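Local coordinates for type III Pentaketide Synthase (PDB 3EUO), which acts as a fungal type III polyketide synthase that makes pentaketides, probably by acyl transfer as in the chalcone and stilbene synthase family, at residues Arg97-Pro100 and Ala101-Thr104; Ile209-Gly213 and Ile214-Pro218; Gly328-Ser331 and Ser332-Phe336; Val338-Arg341 and Leu342-Lys345. All blocks are in the same frame, centred on the assembly; numbering follows the deposited sequence.

Contact 1. Residues Arg97-Pro100 and Ala101-Thr104; sequences RLVP and AQIT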
ATOM      1  N   ARG A  97      16.383  16.514  13.795  1.00 17.46           N
ATOM      2  CA  ARG A  97      17.022  16.217  15.079  1.00 18.54           C
ATOM      3  C   ARG A  97      16.284  15.129  15.859  1.00 18.93           C
ATOM      4  O   ARG A  97      16.021  15.252  17.066  1.00 18.58           O
ATOM      5  CB  ARG A  97      17.236  17.502  15.884  1.00 18.93           C
ATOM      6  CG  ARG A  97      18.426  18.270  15.357  1.00 21.07           C
ATOM      7  CD  ARG A  97      18.444  19.724  15.775  1.00 25.79           C
ATOM      8  NE  ARG A  97      19.708  20.358  15.384  1.00 30.09           N
ATOM      9  CZ  ARG A  97      20.058  20.682  14.134  1.00 32.61           C
ATOM     10  NH1 ARG A  97      19.247  20.440  13.099  1.00 34.53           N
ATOM     11  NH2 ARG A  97      21.236  21.251  13.917  1.00 33.17           N
ATOM     12  N   LEU A  98      15.958  14.060  15.135  1.00 19.13           N
ATOM     13  CA  LEU A  98      15.233  12.925  15.687  1.00 19.76           C
ATOM     14  C   LEU A  98      16.080  11.660  15.666  1.00 19.93           C
ATOM     15  O   LEU A  98      16.745  11.356  14.676  1.00 20.33           O
ATOM     16  CB  LEU A  98      13.923  12.688  14.920  1.00 19.89           C
ATOM     17  CG  LEU A  98      12.835  13.761  15.061  1.00 20.68           C
ATOM     18  CD1 LEU A  98      11.690  13.484  14.115  1.00 21.54           C
ATOM     19  CD2 LEU A  98      12.322  13.879  16.497  1.00 21.85           C
ATOM     20  N   VAL A  99      16.043  10.925  16.771  1.00 20.24           N
ATOM     21  CA  VAL A  99      16.702   9.629  16.852  1.00 20.47           C
ATOM     22  C   VAL A  99      15.664   8.534  16.532  1.00 20.49           C
ATOM     23  O   VAL A  99      14.459   8.793  16.617  1.00 20.72           O
ATOM     24  CB  VAL A  99      17.363   9.426  18.236  1.00 20.61           C
ATOM     25  CG1 VAL A  99      18.480  10.456  18.439  1.00 21.45           C
ATOM     26  CG2 VAL A  99      16.337   9.523  19.348  1.00 20.64           C
ATOM     27  N   PRO A 100      16.120   7.326  16.148  1.00 20.71           N
ATOM     28  CA  PRO A 100      15.192   6.279  15.704  1.00 20.51           C
ATOM     29  C   PRO A 100      13.987   6.018  16.616  1.00 20.28           C
ATOM     30  O   PRO A 100      12.872   5.888  16.112  1.00 20.29           O
ATOM     31  CB  PRO A 100      16.086   5.042  15.616  1.00 20.60           C
ATOM     32  CG  PRO A 100      17.407   5.581  15.276  1.00 21.08           C
ATOM     33  CD  PRO A 100      17.518   6.864  16.066  1.00 20.73           C
ATOM     34  N   ALA A 101      14.195   5.968  17.932  1.00 19.87           N
ATOM     35  CA  ALA A 101      13.119   5.620  18.868  1.00 19.76           C
ATOM     36  C   ALA A 101      11.979   6.641  18.885  1.00 19.68           C
ATOM     37  O   ALA A 101      10.882   6.360  19.385  1.00 19.62           O
ATOM     38  CB  ALA A 101      13.683   5.400  20.288  1.00 20.34           C
ATOM     39  N   GLN A 102      12.233   7.822  18.324  1.00 18.77           N
ATOM     40  CA  GLN A 102      11.240   8.893  18.309  1.00 18.60           C
ATOM     41  C   GLN A 102      10.239   8.792  17.161  1.00 17.79           C
ATOM     42  O   GLN A 102       9.206   9.452  17.183  1.00 17.90           O
ATOM     43  CB  GLN A 102      11.926  10.254  18.260  1.00 18.96           C
ATOM     44  CG  GLN A 102      12.611  10.666  19.552  1.00 20.87           C
ATOM     45  CD  GLN A 102      13.312  12.003  19.392  1.00 23.13           C
ATOM     46  OE1 GLN A 102      14.400  12.084  18.817  1.00 22.29           O
ATOM     47  NE2 GLN A 102      12.672  13.067  19.865  1.00 25.03           N
ATOM     48  N   ILE A 103      10.549   7.971  16.163  1.00 17.13           N
ATOM     49  CA  ILE A 103       9.678   7.840  14.991  1.00 16.26           C
ATOM     50  C   ILE A 103       8.500   6.930  15.347  1.00 15.91           C
ATOM     51  O   ILE A 103       8.693   5.783  15.761  1.00 15.84           O
ATOM     52  CB  ILE A 103      10.451   7.313  13.746  1.00 16.37           C
ATOM     53  CG1 ILE A 103      11.651   8.214  13.418  1.00 16.56           C
ATOM     54  CG2 ILE A 103       9.524   7.167  12.538  1.00 16.94           C
ATOM     55  CD1 ILE A 103      11.299   9.670  13.093  1.00 17.64           C
ATOM     56  N   THR A 104       7.289   7.456  15.174  1.00 14.95           N
ATOM     57  CA  THR A 104       6.070   6.779  15.611  1.00 14.59           C
ATOM     58  C   THR A 104       5.334   6.045  14.489  1.00 13.89           C
ATOM     59  O   THR A 104       4.658   5.045  14.738  1.00 13.61           O
ATOM     60  CB  THR A 104       5.078   7.768  16.258  1.00 14.29           C
ATOM     61  OG1 THR A 104       4.724   8.774  15.298  1.00 15.69           O
ATOM     62  CG2 THR A 104       5.686   8.430  17.497  1.00 14.58           C
TER
HETATM   63  O   HOH W   1      10.979   4.154  15.685  1.00 16.84           O
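Gln102 folds its side chain back over Leu98 and lays the amide beside Val99. CG stands anti to the carbonyl carbon (chi1 -72°), and the extended chain beyond it carries the amide to the backbone of Val99. There Gln102 OE1 accepts from Val99 N at 2.9 Å. The bond is nearly straight, 169° at the hydrogen, with the donor tilted slightly from the carbonyl plane. One methyl of Val99 flanks the same oxygen, CG2 lying 3.3 Å from Gln102 OE1. The other end of the amide rests against Leu98, whose CD2 is 3.5 Å from Gln102 NE2. The second methyl of Leu98 turns to Ile103, with CD1 to CD1 at 4.0 Å and the two side chains roughly at right angles. With an alanine in place of Gln102, the N-H of Val99 would probably lose its side-chain acceptor, and CD2 of Leu98 the amide beside it. The backbone closes two successive turns: Gln102 N donates to Val99 O at 3.0 Å, and Ile103 N donates to Pro100 O at 3.1 Å. A water also donates to Pro100 O and to Ile103 O. Ile103 then packs on Leu129, Leu133 and Leu170. The i to i+3 bonds mark a short 3-10 turn; it follows the Schellman motif ending helix 70-96 and leads into strand 105-109 of the central sheet.

Contact 2. Residues Ile209-Gly213 and Ile214-Pro218; sequences ILSNG and IGEAP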
ATOM      1  N   ILE A 209      10.113  14.336   7.329  1.00 13.59           N
ATOM      2  CA  ILE A 209       9.540  14.055   8.632  1.00 13.85           C
ATOM      3  C   ILE A 209       8.351  14.980   8.818  1.00 13.88           C
ATOM      4  O   ILE A 209       8.494  16.201   8.693  1.00 14.14           O
ATOM      5  CB  ILE A 209      10.545  14.304   9.778  1.00 13.92           C
ATOM      6  CG1 ILE A 209      11.805  13.439   9.586  1.00 14.37           C
ATOM      7  CG2 ILE A 209       9.853  14.079  11.123  1.00 14.38           C
ATOM      8  CD1 ILE A 209      11.532  11.918   9.555  1.00 14.30           C
ATOM      9  N   LEU A 210       7.178  14.396   9.057  1.00 14.07           N
ATOM     10  CA  LEU A 210       5.997  15.181   9.421  1.00 14.59           C
ATOM     11  C   LEU A 210       5.720  14.993  10.901  1.00 15.03           C
ATOM     12  O   LEU A 210       5.530  13.862  11.367  1.00 15.56           O
ATOM     13  CB  LEU A 210       4.764  14.779   8.607  1.00 14.37           C
ATOM     14  CG  LEU A 210       3.551  15.718   8.720  1.00 14.61           C
ATOM     15  CD1 LEU A 210       3.831  17.089   8.074  1.00 14.60           C
ATOM     16  CD2 LEU A 210       2.312  15.086   8.094  1.00 14.52           C
ATOM     17  N   SER A 211       5.705  16.105  11.631  1.00 15.40           N
ATOM     18  CA  SER A 211       5.438  16.098  13.066  1.00 15.94           C
ATOM     19  C   SER A 211       4.084  16.722  13.369  1.00 16.11           C
ATOM     20  O   SER A 211       3.651  17.637  12.662  1.00 16.24           O
ATOM     21  CB  SER A 211       6.530  16.889  13.800  1.00 16.27           C
ATOM     22  OG  SER A 211       6.237  16.984  15.188  1.00 18.11           O
ATOM     23  N   ASN A 212       3.431  16.253  14.435  1.00 15.81           N
ATOM     24  CA  ASN A 212       2.197  16.884  14.917  1.00 16.22           C
ATOM     25  C   ASN A 212       2.434  17.905  16.039  1.00 16.57           C
ATOM     26  O   ASN A 212       1.483  18.377  16.666  1.00 16.28           O
ATOM     27  CB  ASN A 212       1.166  15.834  15.356  1.00 15.82           C
ATOM     28  CG  ASN A 212       1.517  15.181  16.683  1.00 16.21           C
ATOM     29  OD1 ASN A 212       2.627  15.346  17.199  1.00 15.29           O
ATOM     30  ND2 ASN A 212       0.564  14.428  17.246  1.00 16.19           N
ATOM     31  N   GLY A 213       3.701  18.209  16.308  1.00 17.14           N
ATOM     32  CA  GLY A 213       4.050  19.279  17.253  1.00 18.63           C
ATOM     33  C   GLY A 213       3.871  18.960  18.735  1.00 19.81           C
ATOM     34  O   GLY A 213       4.351  19.711  19.598  1.00 19.34           O
ATOM     35  N   ILE A 214       3.176  17.865  19.042  1.00 20.56           N
ATOM     36  CA  ILE A 214       2.992  17.464  20.440  1.00 22.03           C
ATOM     37  C   ILE A 214       4.311  16.904  20.957  1.00 22.69           C
ATOM     38  O   ILE A 214       4.942  16.066  20.307  1.00 22.50           O
ATOM     39  CB  ILE A 214       1.834  16.449  20.621  1.00 21.88           C
ATOM     40  CG1 ILE A 214       0.507  17.074  20.188  1.00 22.62           C
ATOM     41  CG2 ILE A 214       1.739  15.966  22.082  1.00 21.64           C
ATOM     42  CD1 ILE A 214      -0.657  16.115  20.219  1.00 23.63           C
ATOM     43  N   GLY A 215       4.742  17.399  22.114  1.00 23.71           N
ATOM     44  CA  GLY A 215       6.005  16.979  22.698  1.00 25.24           C
ATOM     45  C   GLY A 215       7.204  17.732  22.156  1.00 26.66           C
ATOM     46  O   GLY A 215       8.341  17.408  22.494  1.00 26.60           O
ATOM     47  N   GLU A 216       6.956  18.727  21.306  1.00 28.32           N
ATOM     48  CA  GLU A 216       8.017  19.603  20.800  1.00 30.15           C
ATOM     49  C   GLU A 216       8.057  20.828  21.693  1.00 31.11           C
ATOM     50  O   GLU A 216       7.012  21.364  22.064  1.00 31.53           O
ATOM     51  CB  GLU A 216       7.754  20.042  19.352  1.00 30.22           C
ATOM     52  CG  GLU A 216       7.499  18.917  18.343  1.00 31.69           C
ATOM     53  CD  GLU A 216       8.675  18.627  17.410  1.00 33.42           C
ATOM     54  OE1 GLU A 216       9.830  18.535  17.892  1.00 33.45           O
ATOM     55  OE2 GLU A 216       8.428  18.474  16.187  1.00 32.76           O
ATOM     56  N   ALA A 217       9.264  21.261  22.039  1.00 32.56           N
ATOM     57  CA  ALA A 217       9.467  22.462  22.845  1.00 33.73           C
ATOM     58  C   ALA A 217       8.973  23.713  22.108  1.00 34.64           C
ATOM     59  O   ALA A 217       9.016  23.761  20.872  1.00 34.73           O
ATOM     60  CB  ALA A 217      10.937  22.603  23.208  1.00 33.82           C
ATOM     61  N   PRO A 218       8.485  24.724  22.859  1.00 35.29           N
ATOM     62  CA  PRO A 218       8.086  25.993  22.235  1.00 35.52           C
ATOM     63  C   PRO A 218       9.227  26.609  21.423  1.00 35.60           C
ATOM     64  O   PRO A 218      10.394  26.545  21.836  1.00 35.87           O
ATOM     65  CB  PRO A 218       7.741  26.884  23.435  1.00 35.83           C
ATOM     66  CG  PRO A 218       7.369  25.923  24.522  1.00 35.74           C
ATOM     67  CD  PRO A 218       8.269  24.739  24.319  1.00 35.47           C
TER
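Ser211 and Glu216 meet through their side chains. Ser211 OG donates to Glu216 OE2 at 2.8 Å, reaching the carboxylate from its anti side and 35° out of its plane. Ser211 OG also accepts from Gly213 N at 3.0 Å, closing an ST turn. OG stands anti to the backbone N (chi1 176°), which turns it toward Gly213 N and the Glu216 carboxylate. Glu216 OE2 also makes a weak, long ion pair with Arg168. Asn212 OD1 accepts from Ile214 N at 3.2 Å, the donor well above the carbonyl plane. Its strongest partner is Ala167 N, while ND2 donates to Lys165 O. Asn212 ND2 also lies 3.6 Å from Ile214 CD1. A leucine in place of Asn212 would probably leave the N-H groups of Ile214 and Ala167 and the carbonyl of Lys165 without these mates. Ile214 O is held by Arg168 NH2. Gly213 O accepts from Glu216 N at 3.3 Å. Gly215, the third residue of this turn, has positive phi, and a side chain there would jam against the preceding carbonyl. The arrangement is a type II beta turn, Gly213 to Glu216, sharing Gly213 with the ST turn at the end of strand 204-211.

Contact 3. Residues Gly328-Ser331 and Ser332-Phe336; sequences GNSS and SATIF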
ATOM      1  N   GLY A 328      15.208  14.343 -14.263  1.00 13.10           N
ATOM      2  CA  GLY A 328      14.091  13.637 -14.897  1.00 12.82           C
ATOM      3  C   GLY A 328      12.930  13.440 -13.933  1.00 13.02           C
ATOM      4  O   GLY A 328      12.916  14.005 -12.843  1.00 12.87           O
ATOM      5  N   ASN A 329      11.968  12.621 -14.345  1.00 12.58           N
ATOM      6  CA  ASN A 329      10.773  12.332 -13.552  1.00 12.67           C
ATOM      7  C   ASN A 329      11.007  11.069 -12.718  1.00 12.75           C
ATOM      8  O   ASN A 329      11.002   9.960 -13.251  1.00 12.55           O
ATOM      9  CB  ASN A 329       9.567  12.170 -14.504  1.00 12.41           C
ATOM     10  CG  ASN A 329       8.284  11.726 -13.803  1.00 13.66           C
ATOM     11  OD1 ASN A 329       8.270  11.435 -12.612  1.00 15.52           O
ATOM     12  ND2 ASN A 329       7.195  11.653 -14.568  1.00 13.77           N
ATOM     13  N   SER A 330      11.205  11.244 -11.410  1.00 12.99           N
ATOM     14  CA  SER A 330      11.482  10.117 -10.510  1.00 13.00           C
ATOM     15  C   SER A 330      10.204   9.604  -9.843  1.00 13.26           C
ATOM     16  O   SER A 330      10.245   9.109  -8.713  1.00 12.76           O
ATOM     17  CB  SER A 330      12.522  10.507  -9.447  1.00 13.29           C
ATOM     18  OG  SER A 330      13.720  10.973 -10.046  1.00 14.23           O
ATOM     19  N   SER A 331       9.083   9.718 -10.562  1.00 13.02           N
ATOM     20  CA  SER A 331       7.769   9.284 -10.079  1.00 13.04           C
ATOM     21  C   SER A 331       7.480   9.851  -8.674  1.00 12.81           C
ATOM     22  O   SER A 331       7.692  11.045  -8.445  1.00 12.86           O
ATOM     23  CB  SER A 331       7.646   7.757 -10.169  1.00 13.04           C
ATOM     24  OG  SER A 331       6.375   7.305  -9.743  1.00 12.77           O
ATOM     25  N   SER A 332       7.038   9.018  -7.732  1.00 12.66           N
ATOM     26  CA  SER A 332       6.610   9.507  -6.414  1.00 12.82           C
ATOM     27  C   SER A 332       7.702  10.217  -5.599  1.00 12.69           C
ATOM     28  O   SER A 332       7.388  10.977  -4.681  1.00 12.65           O
ATOM     29  CB  SER A 332       6.027   8.362  -5.573  1.00 13.17           C
ATOM     30  OG  SER A 332       7.050   7.469  -5.165  1.00 13.78           O
ATOM     31  N   ALA A 333       8.968   9.956  -5.931  1.00 12.40           N
ATOM     32  CA  ALA A 333      10.101  10.522  -5.180  1.00 12.64           C
ATOM     33  C   ALA A 333      10.432  11.969  -5.560  1.00 12.86           C
ATOM     34  O   ALA A 333      11.178  12.649  -4.847  1.00 12.45           O
ATOM     35  CB  ALA A 333      11.339   9.631  -5.335  1.00 12.84           C
ATOM     36  N   THR A 334       9.875  12.449  -6.669  1.00 12.96           N
ATOM     37  CA  THR A 334      10.282  13.751  -7.193  1.00 13.73           C
ATOM     38  C   THR A 334       9.775  14.920  -6.356  1.00 13.41           C
ATOM     39  O   THR A 334      10.485  15.917  -6.193  1.00 13.34           O
ATOM     40  CB  THR A 334       9.833  13.967  -8.652  1.00 14.14           C
ATOM     41  OG1 THR A 334      10.113  12.793  -9.419  1.00 15.26           O
ATOM     42  CG2 THR A 334      10.577  15.151  -9.268  1.00 14.93           C
ATOM     43  N   ILE A 335       8.556  14.806  -5.839  1.00 13.36           N
ATOM     44  CA  ILE A 335       7.937  15.950  -5.168  1.00 13.10           C
ATOM     45  C   ILE A 335       8.704  16.395  -3.924  1.00 13.05           C
ATOM     46  O   ILE A 335       8.870  17.599  -3.712  1.00 12.78           O
ATOM     47  CB  ILE A 335       6.404  15.783  -4.904  1.00 13.37           C
ATOM     48  CG1 ILE A 335       5.764  17.115  -4.474  1.00 13.90           C
ATOM     49  CG2 ILE A 335       6.124  14.698  -3.868  1.00 12.63           C
ATOM     50  CD1 ILE A 335       5.999  18.277  -5.439  1.00 13.86           C
ATOM     51  N   PHE A 336       9.185  15.446  -3.115  1.00 13.17           N
ATOM     52  CA  PHE A 336       9.962  15.835  -1.929  1.00 13.21           C
ATOM     53  C   PHE A 336      11.317  16.405  -2.343  1.00 13.44           C
ATOM     54  O   PHE A 336      11.872  17.270  -1.656  1.00 13.51           O
ATOM     55  CB  PHE A 336      10.138  14.677  -0.929  1.00 13.62           C
ATOM     56  CG  PHE A 336       8.840  14.152  -0.332  1.00 12.84           C
ATOM     57  CD1 PHE A 336       7.687  14.926  -0.295  1.00 14.68           C
ATOM     58  CD2 PHE A 336       8.807  12.874   0.238  1.00 13.79           C
ATOM     59  CE1 PHE A 336       6.499  14.429   0.260  1.00 14.32           C
ATOM     60  CE2 PHE A 336       7.637  12.372   0.800  1.00 14.27           C
ATOM     61  CZ  PHE A 336       6.479  13.148   0.814  1.00 14.68           C
TER
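Thr334 leans back over the backbone of Ser330 and Ser331, just before its helix. Thr334 CB lies 3.6 Å from Ser331 O. From there the branches part. With OG1 anti to the carbonyl carbon (chi1 -45°), the hydroxyl faces the backbone of Ser330 and Ser331. Thr334 OG1 donates to Ser331 O at 3.1 Å. Thr334 OG1 also takes a short but poorly angled, weak bond from Ser330 N, at 2.7 Å and 127°. Thr334 CG2 comes closest to Gly328 O, at 4.4 Å. The side chain also touches His296 and Pro297. Thr334 N adds a nearly straight bond to Ser331 O at 3.1 Å. That carbonyl oxygen is thus gripped twice by one residue, both donors coming from the same face of its plane. Ala333 N donates to Ser330 O at 3.2 Å. Ser331 has positive phi, unusual for a residue with a side chain; its carbonyl and that of Ser330 both accept from the start of the helix.

Asn329 sits just upstream. Asn329 OD1 accepts from Ser331 N at 2.8 Å, an Asx turn, and has a weak bond to His296 NE2. Its ND2 donates to the oxidised cysteine, a 3-sulfinoalanine, at position 143. Ser330 OG pairs with Ser202 OG, and Ser332 OG with Glu175 OE2. The neighbouring cysteine, histidine and asparagine are consistent with the Cys-His-Asn triad of the chalcone synthase family. The chemistry implies a buried polar turn in which side chains satisfy backbone groups and fix Asn329 OD1 towards Ser331 N, with ND2 facing position 143.

Contact 4. Residues Val338-Arg341 and Leu342-Lys345; sequences VLNR and LREK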
ATOM      1  N   VAL A 338      11.735  18.206  -5.094  1.00 13.97           N
ATOM      2  CA  VAL A 338      11.327  19.586  -5.400  1.00 14.11           C
ATOM      3  C   VAL A 338      11.218  20.465  -4.133  1.00 14.63           C
ATOM      4  O   VAL A 338      11.796  21.557  -4.080  1.00 14.93           O
ATOM      5  CB  VAL A 338      10.015  19.612  -6.227  1.00 14.02           C
ATOM      6  CG1 VAL A 338       9.492  21.040  -6.400  1.00 13.74           C
ATOM      7  CG2 VAL A 338      10.231  18.942  -7.596  1.00 14.39           C
ATOM      8  N   LEU A 339      10.511  19.981  -3.111  1.00 14.89           N
ATOM      9  CA  LEU A 339      10.378  20.735  -1.858  1.00 14.97           C
ATOM     10  C   LEU A 339      11.709  20.971  -1.129  1.00 15.18           C
ATOM     11  O   LEU A 339      11.914  22.040  -0.518  1.00 15.10           O
ATOM     12  CB  LEU A 339       9.363  20.076  -0.924  1.00 14.99           C
ATOM     13  CG  LEU A 339       7.904  20.181  -1.362  1.00 15.88           C
ATOM     14  CD1 LEU A 339       7.081  19.231  -0.523  1.00 16.22           C
ATOM     15  CD2 LEU A 339       7.386  21.614  -1.223  1.00 16.97           C
ATOM     16  N   ASN A 340      12.606  19.988  -1.200  1.00 14.84           N
ATOM     17  CA  ASN A 340      13.943  20.124  -0.639  1.00 15.48           C
ATOM     18  C   ASN A 340      14.741  21.185  -1.401  1.00 15.50           C
ATOM     19  O   ASN A 340      15.377  22.058  -0.808  1.00 15.39           O
ATOM     20  CB  ASN A 340      14.672  18.776  -0.676  1.00 15.40           C
ATOM     21  CG  ASN A 340      15.994  18.801   0.077  1.00 16.98           C
ATOM     22  OD1 ASN A 340      16.080  19.320   1.191  1.00 18.35           O
ATOM     23  ND2 ASN A 340      17.027  18.233  -0.530  1.00 17.04           N
ATOM     24  N   ARG A 341      14.690  21.112  -2.726  1.00 15.63           N
ATOM     25  CA  ARG A 341      15.447  22.041  -3.565  1.00 15.98           C
ATOM     26  C   ARG A 341      14.910  23.471  -3.461  1.00 16.25           C
ATOM     27  O   ARG A 341      15.686  24.428  -3.493  1.00 16.17           O
ATOM     28  CB  ARG A 341      15.447  21.563  -5.020  1.00 16.23           C
ATOM     29  CG  ARG A 341      16.237  22.433  -6.000  1.00 16.83           C
ATOM     30  CD  ARG A 341      17.742  22.206  -5.906  1.00 18.13           C
ATOM     31  NE  ARG A 341      18.433  22.850  -7.021  1.00 19.25           N
ATOM     32  CZ  ARG A 341      19.404  23.751  -6.902  1.00 20.44           C
ATOM     33  NH1 ARG A 341      19.843  24.118  -5.707  1.00 21.16           N
ATOM     34  NH2 ARG A 341      19.953  24.273  -7.990  1.00 21.12           N
ATOM     35  N   LEU A 342      13.593  23.611  -3.325  1.00 16.41           N
ATOM     36  CA  LEU A 342      12.950  24.929  -3.277  1.00 16.96           C
ATOM     37  C   LEU A 342      13.528  25.821  -2.186  1.00 17.40           C
ATOM     38  O   LEU A 342      13.654  27.033  -2.369  1.00 17.39           O
ATOM     39  CB  LEU A 342      11.433  24.790  -3.095  1.00 17.29           C
ATOM     40  CG  LEU A 342      10.573  26.062  -3.089  1.00 17.23           C
ATOM     41  CD1 LEU A 342      10.652  26.808  -4.413  1.00 17.16           C
ATOM     42  CD2 LEU A 342       9.127  25.727  -2.750  1.00 16.96           C
ATOM     43  N   ARG A 343      13.880  25.223  -1.049  1.00 17.94           N
ATOM     44  CA  ARG A 343      14.338  26.015   0.092  1.00 18.42           C
ATOM     45  C   ARG A 343      15.850  26.269   0.108  1.00 18.96           C
ATOM     46  O   ARG A 343      16.382  26.785   1.093  1.00 18.91           O
ATOM     47  CB  ARG A 343      13.836  25.427   1.428  1.00 18.60           C
ATOM     48  CG  ARG A 343      14.100  23.929   1.644  1.00 17.36           C
ATOM     49  CD  ARG A 343      15.571  23.614   1.874  1.00 16.79           C
ATOM     50  NE  ARG A 343      15.801  22.213   2.236  1.00 16.32           N
ATOM     51  CZ  ARG A 343      15.784  21.734   3.483  1.00 17.01           C
ATOM     52  NH1 ARG A 343      15.540  22.535   4.517  1.00 18.07           N
ATOM     53  NH2 ARG A 343      16.011  20.446   3.698  1.00 16.69           N
ATOM     54  N   GLU A 344      16.536  25.919  -0.982  1.00 19.57           N
ATOM     55  CA  GLU A 344      17.977  26.154  -1.099  1.00 20.93           C
ATOM     56  C   GLU A 344      18.255  27.561  -1.638  1.00 21.61           C
ATOM     57  O   GLU A 344      17.430  28.122  -2.365  1.00 21.46           O
ATOM     58  CB  GLU A 344      18.636  25.078  -1.968  1.00 20.80           C
ATOM     59  CG  GLU A 344      18.508  23.677  -1.361  1.00 21.40           C
ATOM     60  CD  GLU A 344      19.253  22.596  -2.127  1.00 21.88           C
ATOM     61  OE1 GLU A 344      19.765  22.865  -3.237  1.00 23.24           O
ATOM     62  OE2 GLU A 344      19.315  21.459  -1.609  1.00 24.82           O
ATOM     63  N   LYS A 345      19.406  28.123  -1.275  1.00 23.03           N
ATOM     64  CA  LYS A 345      19.721  29.526  -1.590  1.00 24.57           C
ATOM     65  C   LYS A 345      19.684  29.876  -3.080  1.00 24.93           C
ATOM     66  O   LYS A 345      19.214  30.952  -3.449  1.00 25.41           O
ATOM     67  CB  LYS A 345      21.070  29.944  -0.993  1.00 24.87           C
ATOM     68  CG  LYS A 345      21.168  29.853   0.524  1.00 26.97           C
ATOM     69  CD  LYS A 345      20.413  30.977   1.234  1.00 31.53           C
ATOM     70  CE  LYS A 345      20.575  30.888   2.758  1.00 32.86           C
ATOM     71  NZ  LYS A 345      19.915  29.674   3.336  1.00 34.29           N
TER
HETATM   72  O   HOH W   2      18.661  21.012   0.883  1.00 31.92           O
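This is a local polar contact at the C-terminal end of helix 334-342, where Asn340 and Arg341 meet Arg343 and Glu344. Glu344 is at the N-cap position of the next helix, 345-348. Glu344 N donates to Arg341 O at 3.0 Å, and Leu342 N makes the helical bond to Val338 O. Arg343 doubles back on the helix, bent at chi2 (71°), and grips Asn340 OD1 side-on with two nitrogens. Arg343 NH2 is 2.7 Å from Asn340 OD1, almost in line with the amide C=O. Arg343 NE is 3.1 Å from Asn340 OD1, which stays close to the guanidinium plane. The amide itself is turned 69° from that plane. NE also makes a weak bond to Asn340 O. Outside the contact, Arg343 NH2 pairs with Glu95 of helix 70-96. Arg341 forms a salt bridge with Glu344, NH1 to OE1 at 2.8 Å, the oxygen lying near the guanidinium edge. Arg341 has further partners: NH1 also pairs with Asp346, its strongest, and NE with Asp322. Leu339 packs inward on Leu8, Ala294 and Leu376. A water joins the two polar pairs, donating to Asn340 OD1 at 3.1 Å and to Glu344 OE2 at 2.6 Å.

In the fold
The contacts differ in depth. Contact 1 lies at the surface and contact 2 is partly buried. Their centres are about 11 Å apart, and Ile209 of strand 204-211 packs against Leu98 and Ile103. Contact 3 is wholly buried, its centre about 3 Å from the centre of the chain. Contact 4 is partly buried; it shares helix 334-342 with contact 3, one at its start and the other at its end. The chemistry follows the place. Contact 1 joins a hydrogen bond to a side-chain amide with apolar packing, contact 2 uses a hydroxyl, a carboxylate and an amide, contact 3 has no charged side chain of its own, and contact 4 uses two arginines, an amide, a carboxylate and a water.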